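Local coordinates for lectin-like protein (Entamoeba histolytica HM-1:IMSS-A, PDB 5ZBT), which is of unknown function but may bind D-mannose through the legume lectin-like domain that forms this part of an ERGIC-53-like membrane protein, at residues 43-46 / 47-51; 139-143 / 144-148; 163-166 / 167-171; 174-177 / 178-181. One frame throughout, in Å; residues are numbered along the deposited sequence.

All four contacts are local turns or loop connections of one legume lectin-like domain, a sandwich of two antiparallel sheets. Contact 1 carries the chain from the outer strand 43-46 of one sheet to the outer strand 50-51 of the other. Contact 2 closes the end of strand 135-142 in the first sheet, its centre about 25 Å from that of contact 1. Contacts 3 and 4 lie at the two ends of strand 170-176 in the second sheet, with centres about 26 Å apart. Contacts 2 and 4 come within about 8 Å at their nearest atoms without touching. D-mannose binding, inferred for the family, cannot be assigned to any of the four.

Contact 1. Residues 43-46 / 47-51; sequences YDMK and GPIIV
The flat group met across this bend is the peptide joining Met45 to Lys46, which Ile49 approaches with its CD1 methyl. That methyl stands 3.5 Å from Lys46 N, raised well out of the peptide plane yet not directly above the nitrogen, so the approach is oblique. The carbonyl that follows is also near, with Ile49 CD1 3.8 Å from Lys46 O. The other branch of the same isoleucine serves the methionine: Ile49 CG2 lies 3.5 Å from Met45 SD and 3.7 Å from Met45 CG, the two side chains crossing at a slant. With CG1 beside its backbone N (chi1 -71°), Ile49 directs one branch to the peptide and the other to the thioether.

The bend is the passage between the two sheets of the lectin sandwich, from strand 43-46 at the border of one to strand 50-51 at the border of the other. No hydrogen bond joins the two segments. The reversal is made instead by Gly47, whose positive phi of 117° is readily adopted by glycine, and by an inverse gamma turn centred on Pro48, in which Ile49 N bonds to Gly47 O at 2.7 Å. Strand 43-46 is bound on its flank through backbone hydrogen bonds of Asp44 and Lys46 to Asn70 and Ile68.

Met45 bends at chi3 (-131°), and its terminal methyl turns to the valine, with Met45 CE 4.4 Å from Val51 CG2. Both side chains also pack on helix 36-42, Met45 against Val39 and Val40, Val51 against Pro36 and Val39.

Contact 2. Residues 139-143 / 144-148; sequences LKNDG and VDILK
Asn141 uses both ends of its side-chain amide to hold the backbone of Val144, three residues on. Its carbonyl accepts from the chain: Val144 N lies 3.0 Å from Asn141 OD1 on a nearly straight bond (167° at the hydrogen), though the donor is tilted from the carbonyl plane. Its amino group gives to the chain, with Asn141 ND2 2.8 Å from Val144 O, and here each partner lies close to the plane of the other. One buried amide thus satisfies a backbone donor and a backbone acceptor of the same residue, and the pair of bonds fixes the rotation of its flat group.

The segment runs off strand 135-142 into the loop leading to strand 153-158, an edge strand of one sheet of the lectin sandwich. Gly143 turns the chain with a positive phi of 82°. Further along, an Asx turn follows: Leu147 N bonds to Asp145 OD1 at 3.2 Å, an oxygen that also receives a weak bond from Asn117. Lys148 N is taken up by Asp145 O at 3.0 Å.

An apolar methyl covers one face of the amide: Ile146 CG2 stands almost squarely over it, 3.4 Å from Asn141 CG. Tyr119 is a further neighbour of this asparagine. Ile146 CD1 meets Leu139 CD2 tip to tip at 3.6 Å, the leucine resting in turn on Pro151 and Tyr154.

Contact 3. Residues 163-166 / 167-171; sequences QKDK and DGAVL
Asp165 opens a type I beta turn to Gly168, and both its backbone and its carboxylate bind the turn. Gly168 N closes it on Asp165 O at 3.0 Å (160° at the hydrogen), the donor standing above the carbonyl plane. Asp167 N bonds to Asp165 OD1, also at 3.0 Å, which meets the definition of an Asx turn; this donor too comes from above the carboxylate plane, 41° out of it. CG anti to the backbone N (chi1 -179°) carries the carboxylate back over the turn. The second oxygen, OD2, accepts from the backbone N of Asn189, so the buried carboxylate also ties the turn to the connection beyond strand 181-188.

A water extends the network from the turn to Ala169, just before strand 170-176: it accepts from Ala169 N at 2.7 Å and lies 2.8 Å from Asp165 O, to which it can donate. The methyl of Ala169 and the side chain of Asp165 both pack against Val188. The carboxylate of the exposed Asp167 stands almost perpendicular to that of Asp165, a close approach of like charges that probably costs some energy, with Asp165 OD1 3.7 Å from Asp167 OD2.

Contact 4. Residues 174-177 / 178-181; sequences KYLV and NEKK
Lys181 O is met by two groups of the opposite strand. Leu176 N gives it a straight hydrogen bond of 2.9 Å (165° at the hydrogen), lying in the carbonyl plane. Beside that bond, Tyr175 CA makes a CA-H...O contact with Lys181 O at 3.3 Å. The tyrosine ring is also near, set obliquely, with Tyr175 CD1 3.2 Å from Lys181 O. The return bond, Lys181 N to Leu176 O at 3.2 Å, completes an antiparallel hydrogen-bonded pair.

This is the tip of the beta hairpin formed by strands 170-176 and 181-188. Residues Val177 to Lys180 make the loop, and Lys180 and Lys181 together face Leu176 as a G1 bulge. Lys180 has the left-handed backbone of that bulge (phi 52°), and its N makes a weak bond to Val177 O at 3.3 Å.

Side chains pair on both faces of the tip. Leu176 and Glu179 run side by side, with Leu176 CD1 3.8 Å from Glu179 OE1. Tyr175, its ring swung away from its own N (chi1 -177°), runs alongside Lys180, its OH 4.1 Å from Lys180 CG.

The polar ends of that pair are held by the loop after strand 191-198: the Tyr175 hydroxyl bonds to Ile201 O, and Lys180 forms a salt bridge with Asp202. On the side of strand 170-176 away from 181-188, Tyr175 packs on Phe80 of strand 80-90, and Val177 N bonds to Ser79 OG just before that strand.

Contact 1. Residues 43-46 / 47-51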
ATOM      1  N   TYR A  43      -4.655  -1.439 -13.776  1.00 18.65           N
ATOM      2  CA  TYR A  43      -5.380  -1.213 -12.523  1.00 20.06           C
ATOM      3  C   TYR A  43      -6.810  -0.756 -12.774  1.00 17.46           C
ATOM      4  O   TYR A  43      -7.041   0.170 -13.553  1.00 18.98           O
ATOM      5  CB  TYR A  43      -4.656  -0.167 -11.662  1.00 15.54           C
ATOM      6  CG  TYR A  43      -3.318  -0.636 -11.132  1.00 14.36           C
ATOM      7  CD1 TYR A  43      -2.134  -0.369 -11.811  1.00 14.80           C
ATOM      8  CD2 TYR A  43      -3.240  -1.339  -9.941  1.00 18.37           C
ATOM      9  CE1 TYR A  43      -0.908  -0.814 -11.316  1.00 17.81           C
ATOM     10  CE2 TYR A  43      -2.023  -1.781  -9.435  1.00 12.63           C
ATOM     11  CZ  TYR A  43      -0.872  -1.524 -10.118  1.00 14.61           C
ATOM     12  OH  TYR A  43       0.308  -1.975  -9.581  1.00 16.44           O
ATOM     13  N   ASP A  44      -7.763  -1.409 -12.115  1.00 18.05           N
ATOM     14  CA  ASP A  44      -9.110  -0.883 -11.956  1.00 15.29           C
ATOM     15  C   ASP A  44      -9.113   0.219 -10.906  1.00 20.73           C
ATOM     16  O   ASP A  44      -8.267   0.257 -10.006  1.00 17.90           O
ATOM     17  CB  ASP A  44     -10.097  -1.958 -11.497  1.00 19.84           C
ATOM     18  CG  ASP A  44     -10.201  -3.106 -12.449  1.00 19.29           C
ATOM     19  OD1 ASP A  44     -10.271  -2.855 -13.668  1.00 25.98           O
ATOM     20  OD2 ASP A  44     -10.207  -4.261 -11.961  1.00 26.86           O
ATOM     21  N   MET A  45     -10.116   1.093 -10.997  1.00 16.96           N
ATOM     22  CA  MET A  45     -10.197   2.283 -10.161  1.00 20.02           C
ATOM     23  C   MET A  45     -11.610   2.433  -9.628  1.00 20.32           C
ATOM     24  O   MET A  45     -12.571   2.439 -10.397  1.00 22.94           O
ATOM     25  CB  MET A  45      -9.771   3.530 -10.946  1.00 17.26           C
ATOM     26  CG  MET A  45      -8.269   3.524 -11.201  1.00 20.90           C
ATOM     27  SD  MET A  45      -7.671   4.839 -12.258  1.00 22.07           S
ATOM     28  CE  MET A  45      -6.664   3.914 -13.423  1.00 21.56           C
ATOM     29  N   LYS A  46     -11.732   2.551  -8.310  1.00 23.84           N
ATOM     30  CA  LYS A  46     -13.035   2.550  -7.649  1.00 23.02           C
ATOM     31  C   LYS A  46     -12.979   3.589  -6.532  1.00 23.78           C
ATOM     32  O   LYS A  46     -12.385   3.342  -5.476  1.00 19.16           O
ATOM     33  CB  LYS A  46     -13.368   1.158  -7.129  1.00 23.56           C
ATOM     34  CG  LYS A  46     -14.621   1.073  -6.271  1.00 33.44           C
ATOM     35  CD  LYS A  46     -15.885   1.396  -7.044  1.00 30.45           C
ATOM     36  CE  LYS A  46     -16.997   0.415  -6.671  1.00 46.26           C
ATOM     37  NZ  LYS A  46     -18.354   0.856  -7.118  1.00 50.36           N
ATOM     38  N   GLY A  47     -13.601   4.747  -6.777  1.00 20.20           N
ATOM     39  CA  GLY A  47     -13.521   5.883  -5.891  1.00 13.67           C
ATOM     40  C   GLY A  47     -12.860   7.043  -6.606  1.00 16.45           C
ATOM     41  O   GLY A  47     -12.534   6.964  -7.796  1.00 15.47           O
ATOM     42  N   PRO A  48     -12.637   8.143  -5.895  1.00 19.96           N
ATOM     43  CA  PRO A  48     -12.053   9.341  -6.526  1.00 16.02           C
ATOM     44  C   PRO A  48     -10.567   9.244  -6.835  1.00 18.34           C
ATOM     45  O   PRO A  48      -9.799  10.156  -6.495  1.00 17.58           O
ATOM     46  CB  PRO A  48     -12.305  10.438  -5.488  1.00 12.89           C
ATOM     47  CG  PRO A  48     -12.325   9.684  -4.189  1.00 23.52           C
ATOM     48  CD  PRO A  48     -13.037   8.386  -4.501  1.00 15.42           C
ATOM     49  N   ILE A  49     -10.157   8.169  -7.498  1.00 17.53           N
ATOM     50  CA  ILE A  49      -8.804   8.069  -8.026  1.00 15.58           C
ATOM     51  C   ILE A  49      -8.706   8.931  -9.281  1.00 17.85           C
ATOM     52  O   ILE A  49      -9.637   8.963 -10.096  1.00 16.52           O
ATOM     53  CB  ILE A  49      -8.459   6.602  -8.328  1.00 16.87           C
ATOM     54  CG1 ILE A  49      -8.290   5.816  -7.032  1.00 18.27           C
ATOM     55  CG2 ILE A  49      -7.227   6.507  -9.214  1.00 12.24           C
ATOM     56  CD1 ILE A  49      -9.116   4.562  -7.011  1.00 18.13           C
ATOM     57  N   ILE A  50      -7.580   9.634  -9.441  1.00 13.17           N
ATOM     58  CA  ILE A  50      -7.327  10.458 -10.617  1.00 16.02           C
ATOM     59  C   ILE A  50      -5.853  10.363 -10.970  1.00 12.43           C
ATOM     60  O   ILE A  50      -4.995  10.651 -10.131  1.00 16.02           O
ATOM     61  CB  ILE A  50      -7.686  11.944 -10.401  1.00 17.94           C
ATOM     62  CG1 ILE A  50      -9.174  12.147 -10.096  1.00 15.51           C
ATOM     63  CG2 ILE A  50      -7.267  12.744 -11.620  1.00 11.73           C
ATOM     64  CD1 ILE A  50      -9.508  13.596  -9.667  1.00 12.38           C
ATOM     65  N   VAL A  51      -5.552  10.020 -12.216  1.00 14.02           N
ATOM     66  CA  VAL A  51      -4.172  10.041 -12.699  1.00 14.94           C
ATOM     67  C   VAL A  51      -3.840  11.468 -13.129  1.00 12.53           C
ATOM     68  O   VAL A  51      -4.423  11.992 -14.079  1.00 12.16           O
ATOM     69  CB  VAL A  51      -3.957   9.057 -13.854  1.00 16.06           C
ATOM     70  CG1 VAL A  51      -2.497   9.080 -14.294  1.00 12.75           C
ATOM     71  CG2 VAL A  51      -4.417   7.658 -13.456  1.00 10.88           C
TER

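Contact 2. Residues 139-143 / 144-148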
ATOM      1  N   LEU A 139      -1.106  -7.133   8.425  1.00 18.15           N
ATOM      2  CA  LEU A 139      -2.253  -7.897   8.888  1.00 15.34           C
ATOM      3  C   LEU A 139      -2.492  -9.008   7.879  1.00 15.81           C
ATOM      4  O   LEU A 139      -2.992  -8.743   6.784  1.00 16.49           O
ATOM      5  CB  LEU A 139      -3.480  -7.002   9.005  1.00 13.97           C
ATOM      6  CG  LEU A 139      -4.560  -7.455   9.976  1.00 20.42           C
ATOM      7  CD1 LEU A 139      -3.905  -7.834  11.252  1.00 24.19           C
ATOM      8  CD2 LEU A 139      -5.513  -6.325  10.232  1.00 22.58           C
ATOM      9  N   LYS A 140      -2.132 -10.237   8.233  1.00 15.38           N
ATOM     10  CA  LYS A 140      -2.427 -11.390   7.388  1.00 15.47           C
ATOM     11  C   LYS A 140      -3.767 -11.977   7.803  1.00 15.25           C
ATOM     12  O   LYS A 140      -4.006 -12.213   8.990  1.00 17.76           O
ATOM     13  CB  LYS A 140      -1.337 -12.457   7.480  1.00 14.48           C
ATOM     14  CG  LYS A 140      -1.568 -13.649   6.567  1.00 14.33           C
ATOM     15  CD  LYS A 140      -0.296 -14.451   6.382  1.00 14.34           C
ATOM     16  CE  LYS A 140      -0.408 -15.411   5.199  1.00 19.47           C
ATOM     17  NZ  LYS A 140      -1.297 -16.588   5.505  1.00 16.32           N
ATOM     18  N   ASN A 141      -4.631 -12.198   6.822  1.00 12.85           N
ATOM     19  CA  ASN A 141      -5.991 -12.668   7.028  1.00 14.18           C
ATOM     20  C   ASN A 141      -6.210 -13.950   6.232  1.00 16.56           C
ATOM     21  O   ASN A 141      -5.708 -14.094   5.111  1.00 17.88           O
ATOM     22  CB  ASN A 141      -7.005 -11.588   6.603  1.00 16.13           C
ATOM     23  CG  ASN A 141      -8.433 -11.903   7.036  1.00 19.31           C
ATOM     24  OD1 ASN A 141      -8.717 -12.974   7.601  1.00 14.69           O
ATOM     25  ND2 ASN A 141      -9.346 -10.951   6.788  1.00 17.08           N
ATOM     26  N   ASP A 142      -6.954 -14.879   6.822  1.00 19.81           N
ATOM     27  CA  ASP A 142      -7.289 -16.156   6.203  1.00 22.99           C
ATOM     28  C   ASP A 142      -8.773 -16.220   5.825  1.00 21.51           C
ATOM     29  O   ASP A 142      -9.422 -17.256   5.951  1.00 22.33           O
ATOM     30  CB  ASP A 142      -6.909 -17.302   7.144  1.00 26.75           C
ATOM     31  CG  ASP A 142      -6.966 -18.671   6.462  1.00 42.48           C
ATOM     32  OD1 ASP A 142      -6.798 -18.725   5.213  1.00 41.70           O
ATOM     33  OD2 ASP A 142      -7.197 -19.687   7.173  1.00 44.14           O
ATOM     34  N   GLY A 143      -9.341 -15.102   5.380  1.00 22.43           N
ATOM     35  CA  GLY A 143     -10.750 -15.076   5.025  1.00 15.97           C
ATOM     36  C   GLY A 143     -11.741 -14.908   6.166  1.00 23.31           C
ATOM     37  O   GLY A 143     -12.903 -15.311   6.034  1.00 20.89           O
ATOM     38  N   VAL A 144     -11.341 -14.299   7.279  1.00 21.75           N
ATOM     39  CA  VAL A 144     -12.257 -14.084   8.391  1.00 23.27           C
ATOM     40  C   VAL A 144     -12.412 -12.589   8.640  1.00 25.43           C
ATOM     41  O   VAL A 144     -11.650 -11.758   8.141  1.00 20.51           O
ATOM     42  CB  VAL A 144     -11.800 -14.795   9.682  1.00 27.50           C
ATOM     43  CG1 VAL A 144     -11.443 -16.254   9.403  1.00 13.67           C
ATOM     44  CG2 VAL A 144     -10.620 -14.046  10.307  1.00 17.25           C
ATOM     45  N   ASP A 145     -13.417 -12.260   9.447  1.00 27.26           N
ATOM     46  CA  ASP A 145     -13.676 -10.887   9.868  1.00 25.98           C
ATOM     47  C   ASP A 145     -12.655 -10.542  10.946  1.00 29.23           C
ATOM     48  O   ASP A 145     -12.859 -10.790  12.134  1.00 30.44           O
ATOM     49  CB  ASP A 145     -15.106 -10.749  10.371  1.00 25.32           C
ATOM     50  CG  ASP A 145     -15.529  -9.304  10.564  1.00 31.29           C
ATOM     51  OD1 ASP A 145     -14.656  -8.407  10.633  1.00 34.42           O
ATOM     52  OD2 ASP A 145     -16.752  -9.067  10.644  1.00 31.70           O
ATOM     53  N   ILE A 146     -11.533  -9.948  10.524  1.00 31.38           N
ATOM     54  CA  ILE A 146     -10.439  -9.658  11.451  1.00 24.38           C
ATOM     55  C   ILE A 146     -10.705  -8.434  12.306  1.00 29.95           C
ATOM     56  O   ILE A 146      -9.835  -8.038  13.092  1.00 40.05           O
ATOM     57  CB  ILE A 146      -9.092  -9.491  10.712  1.00 26.05           C
ATOM     58  CG1 ILE A 146      -9.216  -8.543   9.519  1.00 18.22           C
ATOM     59  CG2 ILE A 146      -8.573 -10.844  10.252  1.00 20.55           C
ATOM     60  CD1 ILE A 146      -8.949  -7.137   9.826  1.00 17.99           C
ATOM     61  N   LEU A 147     -11.869  -7.808  12.175  1.00 31.30           N
ATOM     62  CA  LEU A 147     -12.299  -6.830  13.161  1.00 33.54           C
ATOM     63  C   LEU A 147     -13.005  -7.483  14.337  1.00 36.88           C
ATOM     64  O   LEU A 147     -13.069  -6.885  15.415  1.00 38.51           O
ATOM     65  CB  LEU A 147     -13.216  -5.785  12.512  1.00 37.24           C
ATOM     66  CG  LEU A 147     -12.591  -4.889  11.434  1.00 37.35           C
ATOM     67  CD1 LEU A 147     -13.640  -3.965  10.836  1.00 35.03           C
ATOM     68  CD2 LEU A 147     -11.423  -4.082  11.997  1.00 34.53           C
ATOM     69  N   LYS A 148     -13.517  -8.704  14.151  1.00 37.37           N
ATOM     70  CA  LYS A 148     -14.160  -9.476  15.205  1.00 37.62           C
ATOM     71  C   LYS A 148     -13.293 -10.594  15.749  1.00 43.53           C
ATOM     72  O   LYS A 148     -13.400 -10.917  16.936  1.00 43.74           O
ATOM     73  CB  LYS A 148     -15.479 -10.088  14.699  1.00 41.47           C
ATOM     74  CG  LYS A 148     -16.720  -9.249  15.011  1.00 44.80           C
ATOM     75  CD  LYS A 148     -17.920  -9.645  14.163  1.00 38.89           C
ATOM     76  CE  LYS A 148     -18.213 -11.131  14.275  1.00 44.98           C
ATOM     77  NZ  LYS A 148     -19.664 -11.428  14.090  1.00 42.83           N
TER

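Contact 3. Residues 163-166 / 167-171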
ATOM      1  N   GLN A 163       5.014  11.408   5.892  1.00 19.57           N
ATOM      2  CA  GLN A 163       4.498  12.367   4.920  1.00 19.13           C
ATOM      3  C   GLN A 163       5.227  13.697   4.946  1.00 21.27           C
ATOM      4  O   GLN A 163       5.126  14.447   3.965  1.00 26.31           O
ATOM      5  CB  GLN A 163       2.985  12.609   5.088  1.00 25.64           C
ATOM      6  CG  GLN A 163       2.576  13.507   6.219  1.00 25.82           C
ATOM      7  CD  GLN A 163       2.637  14.986   5.878  1.00 24.77           C
ATOM      8  OE1 GLN A 163       3.159  15.772   6.666  1.00 29.00           O
ATOM      9  NE2 GLN A 163       2.115  15.371   4.711  1.00 21.05           N
ATOM     10  N   LYS A 164       5.964  13.997   6.023  1.00 22.38           N
ATOM     11  CA  LYS A 164       6.738  15.233   6.130  1.00 22.30           C
ATOM     12  C   LYS A 164       7.998  15.226   5.273  1.00 24.11           C
ATOM     13  O   LYS A 164       8.663  16.265   5.177  1.00 28.16           O
ATOM     14  CB  LYS A 164       7.123  15.487   7.591  1.00 22.15           C
ATOM     15  CG  LYS A 164       6.001  16.090   8.434  1.00 24.46           C
ATOM     16  CD  LYS A 164       6.211  15.792   9.921  1.00 33.72           C
ATOM     17  CE  LYS A 164       5.362  16.686  10.821  1.00 37.37           C
ATOM     18  NZ  LYS A 164       3.891  16.475  10.659  1.00 38.70           N
ATOM     19  N   ASP A 165       8.360  14.088   4.681  1.00 24.15           N
ATOM     20  CA  ASP A 165       9.458  14.028   3.715  1.00 22.75           C
ATOM     21  C   ASP A 165       8.995  14.681   2.415  1.00 21.52           C
ATOM     22  O   ASP A 165       8.191  14.107   1.674  1.00 23.64           O
ATOM     23  CB  ASP A 165       9.877  12.569   3.500  1.00 19.04           C
ATOM     24  CG  ASP A 165      11.042  12.407   2.522  1.00 22.23           C
ATOM     25  OD1 ASP A 165      11.465  13.380   1.862  1.00 21.17           O
ATOM     26  OD2 ASP A 165      11.556  11.276   2.411  1.00 23.60           O
ATOM     27  N   LYS A 166       9.516  15.874   2.123  1.00 22.67           N
ATOM     28  CA  LYS A 166       9.071  16.629   0.953  1.00 27.78           C
ATOM     29  C   LYS A 166       9.418  15.954  -0.370  1.00 29.95           C
ATOM     30  O   LYS A 166       8.782  16.253  -1.389  1.00 28.32           O
ATOM     31  CB  LYS A 166       9.665  18.033   0.988  1.00 27.87           C
ATOM     32  CG  LYS A 166       9.169  18.866   2.154  1.00 38.10           C
ATOM     33  CD  LYS A 166      10.304  19.297   3.069  1.00 36.77           C
ATOM     34  CE  LYS A 166       9.978  20.637   3.722  1.00 47.54           C
ATOM     35  NZ  LYS A 166       8.532  20.744   4.095  1.00 46.70           N
ATOM     36  N   ASP A 167      10.406  15.055  -0.385  1.00 23.05           N
ATOM     37  CA  ASP A 167      10.741  14.320  -1.600  1.00 25.03           C
ATOM     38  C   ASP A 167       9.903  13.066  -1.800  1.00 21.52           C
ATOM     39  O   ASP A 167      10.026  12.426  -2.845  1.00 23.46           O
ATOM     40  CB  ASP A 167      12.211  13.921  -1.584  1.00 19.61           C
ATOM     41  CG  ASP A 167      13.107  15.092  -1.390  1.00 23.64           C
ATOM     42  OD1 ASP A 167      13.060  16.021  -2.227  1.00 26.39           O
ATOM     43  OD2 ASP A 167      13.841  15.096  -0.384  1.00 28.11           O
ATOM     44  N   GLY A 168       9.079  12.686  -0.832  1.00 20.89           N
ATOM     45  CA  GLY A 168       8.287  11.487  -0.986  1.00 19.83           C
ATOM     46  C   GLY A 168       8.920  10.255  -0.374  1.00 19.00           C
ATOM     47  O   GLY A 168       9.883   9.697  -0.920  1.00 17.54           O
ATOM     48  N   ALA A 169       8.387   9.831   0.772  1.00 16.51           N
ATOM     49  CA  ALA A 169       8.821   8.585   1.380  1.00 15.32           C
ATOM     50  C   ALA A 169       8.503   7.416   0.450  1.00 15.15           C
ATOM     51  O   ALA A 169       7.602   7.486  -0.395  1.00 11.37           O
ATOM     52  CB  ALA A 169       8.147   8.396   2.740  1.00 11.91           C
ATOM     53  N   VAL A 170       9.262   6.335   0.611  1.00 11.68           N
ATOM     54  CA  VAL A 170       9.142   5.143  -0.215  1.00  8.70           C
ATOM     55  C   VAL A 170       8.888   3.969   0.716  1.00 14.73           C
ATOM     56  O   VAL A 170       9.738   3.638   1.556  1.00 14.11           O
ATOM     57  CB  VAL A 170      10.396   4.917  -1.059  1.00 10.16           C
ATOM     58  CG1 VAL A 170      10.242   3.685  -1.939  1.00  8.75           C
ATOM     59  CG2 VAL A 170      10.678   6.168  -1.891  1.00 10.24           C
ATOM     60  N   LEU A 171       7.707   3.361   0.598  1.00 11.70           N
ATOM     61  CA  LEU A 171       7.402   2.130   1.310  1.00 10.85           C
ATOM     62  C   LEU A 171       8.023   0.956   0.563  1.00 10.75           C
ATOM     63  O   LEU A 171       7.801   0.794  -0.642  1.00  9.38           O
ATOM     64  CB  LEU A 171       5.885   1.961   1.441  1.00  9.18           C
ATOM     65  CG  LEU A 171       5.376   0.595   1.907  1.00  8.26           C
ATOM     66  CD1 LEU A 171       5.723   0.361   3.383  1.00  9.09           C
ATOM     67  CD2 LEU A 171       3.857   0.452   1.669  1.00  7.73           C
TER
HETATM   68  O   HOH W   1       6.695  11.710   1.801  1.00 19.82           O

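Contact 4. Residues 174-177 / 178-181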
ATOM      1  N   LYS A 174       9.542  -6.291   0.585  1.00 11.66           N
ATOM      2  CA  LYS A 174      10.467  -7.289   0.061  1.00 12.90           C
ATOM      3  C   LYS A 174      10.023  -8.673   0.503  1.00 13.32           C
ATOM      4  O   LYS A 174       9.771  -8.893   1.691  1.00 16.13           O
ATOM      5  CB  LYS A 174      11.896  -7.048   0.566  1.00 14.63           C
ATOM      6  CG  LYS A 174      12.602  -5.823   0.029  1.00 15.28           C
ATOM      7  CD  LYS A 174      14.124  -5.936   0.287  1.00 20.53           C
ATOM      8  CE  LYS A 174      14.471  -5.802   1.780  1.00 27.71           C
ATOM      9  NZ  LYS A 174      15.935  -5.952   2.095  1.00 27.16           N
ATOM     10  N   TYR A 175       9.977  -9.619  -0.427  1.00 12.34           N
ATOM     11  CA  TYR A 175       9.650 -10.999  -0.092  1.00 13.74           C
ATOM     12  C   TYR A 175      10.657 -11.949  -0.731  1.00 14.71           C
ATOM     13  O   TYR A 175      10.888 -11.897  -1.944  1.00 17.25           O
ATOM     14  CB  TYR A 175       8.234 -11.344  -0.542  1.00 12.26           C
ATOM     15  CG  TYR A 175       7.782 -12.747  -0.168  1.00 15.75           C
ATOM     16  CD1 TYR A 175       7.656 -13.125   1.170  1.00 13.80           C
ATOM     17  CD2 TYR A 175       7.458 -13.687  -1.153  1.00 14.78           C
ATOM     18  CE1 TYR A 175       7.218 -14.393   1.522  1.00 14.99           C
ATOM     19  CE2 TYR A 175       7.010 -14.967  -0.811  1.00 15.77           C
ATOM     20  CZ  TYR A 175       6.897 -15.308   0.528  1.00 17.72           C
ATOM     21  OH  TYR A 175       6.466 -16.565   0.882  1.00 17.38           O
ATOM     22  N   LEU A 176      11.254 -12.816   0.080  1.00 14.72           N
ATOM     23  CA  LEU A 176      12.129 -13.870  -0.415  1.00 13.25           C
ATOM     24  C   LEU A 176      11.352 -15.180  -0.409  1.00 14.65           C
ATOM     25  O   LEU A 176      10.927 -15.645   0.656  1.00 14.64           O
ATOM     26  CB  LEU A 176      13.390 -13.978   0.439  1.00 17.25           C
ATOM     27  CG  LEU A 176      14.044 -12.619   0.687  1.00 19.57           C
ATOM     28  CD1 LEU A 176      15.169 -12.735   1.710  1.00 16.82           C
ATOM     29  CD2 LEU A 176      14.551 -12.059  -0.621  1.00 18.53           C
ATOM     30  N   VAL A 177      11.170 -15.763  -1.601  1.00 14.60           N
ATOM     31  CA  VAL A 177      10.248 -16.885  -1.783  1.00 15.48           C
ATOM     32  C   VAL A 177      10.784 -18.143  -1.106  1.00 19.59           C
ATOM     33  O   VAL A 177      10.052 -18.856  -0.406  1.00 19.90           O
ATOM     34  CB  VAL A 177       9.994 -17.122  -3.284  1.00 18.86           C
ATOM     35  CG1 VAL A 177       9.296 -18.439  -3.501  1.00 18.12           C
ATOM     36  CG2 VAL A 177       9.170 -15.979  -3.879  1.00 17.42           C
ATOM     37  N   ASN A 178      12.068 -18.437  -1.300  1.00 21.41           N
ATOM     38  CA  ASN A 178      12.640 -19.631  -0.677  1.00 24.48           C
ATOM     39  C   ASN A 178      12.664 -19.514   0.843  1.00 23.58           C
ATOM     40  O   ASN A 178      12.362 -20.481   1.554  1.00 30.85           O
ATOM     41  CB  ASN A 178      14.046 -19.881  -1.221  1.00 22.14           C
ATOM     42  CG  ASN A 178      14.031 -20.476  -2.611  1.00 28.59           C
ATOM     43  OD1 ASN A 178      12.964 -20.712  -3.195  1.00 29.83           O
ATOM     44  ND2 ASN A 178      15.215 -20.737  -3.149  1.00 30.97           N
ATOM     45  N   GLU A 179      13.023 -18.346   1.368  1.00 21.36           N
ATOM     46  CA  GLU A 179      13.085 -18.186   2.814  1.00 19.08           C
ATOM     47  C   GLU A 179      11.729 -17.959   3.448  1.00 19.06           C
ATOM     48  O   GLU A 179      11.637 -17.985   4.680  1.00 19.92           O
ATOM     49  CB  GLU A 179      14.000 -17.024   3.174  1.00 21.56           C
ATOM     50  CG  GLU A 179      15.336 -17.083   2.469  1.00 26.76           C
ATOM     51  CD  GLU A 179      16.397 -16.269   3.185  1.00 46.67           C
ATOM     52  OE1 GLU A 179      17.327 -15.780   2.500  1.00 50.12           O
ATOM     53  OE2 GLU A 179      16.292 -16.103   4.428  1.00 50.77           O
ATOM     54  N   LYS A 180      10.690 -17.721   2.647  1.00 21.45           N
ATOM     55  CA  LYS A 180       9.362 -17.384   3.165  1.00 20.63           C
ATOM     56  C   LYS A 180       9.449 -16.223   4.152  1.00 19.75           C
ATOM     57  O   LYS A 180       8.857 -16.240   5.239  1.00 18.60           O
ATOM     58  CB  LYS A 180       8.688 -18.608   3.790  1.00 23.87           C
ATOM     59  CG  LYS A 180       8.406 -19.708   2.762  1.00 23.97           C
ATOM     60  CD  LYS A 180       7.383 -20.706   3.270  1.00 33.06           C
ATOM     61  CE  LYS A 180       7.132 -21.806   2.252  1.00 35.51           C
ATOM     62  NZ  LYS A 180       6.391 -21.293   1.067  1.00 33.61           N
ATOM     63  N   LYS A 181      10.196 -15.195   3.756  1.00 16.35           N
ATOM     64  CA  LYS A 181      10.487 -14.054   4.608  1.00 17.39           C
ATOM     65  C   LYS A 181       9.970 -12.788   3.944  1.00 15.58           C
ATOM     66  O   LYS A 181      10.329 -12.489   2.797  1.00 13.47           O
ATOM     67  CB  LYS A 181      11.986 -13.941   4.870  1.00 16.63           C
ATOM     68  CG  LYS A 181      12.308 -13.230   6.151  1.00 17.44           C
ATOM     69  CD  LYS A 181      13.620 -12.510   6.031  1.00 20.12           C
ATOM     70  CE  LYS A 181      14.741 -13.195   6.764  1.00 27.31           C
ATOM     71  NZ  LYS A 181      15.886 -12.225   6.935  1.00 37.12           N
TER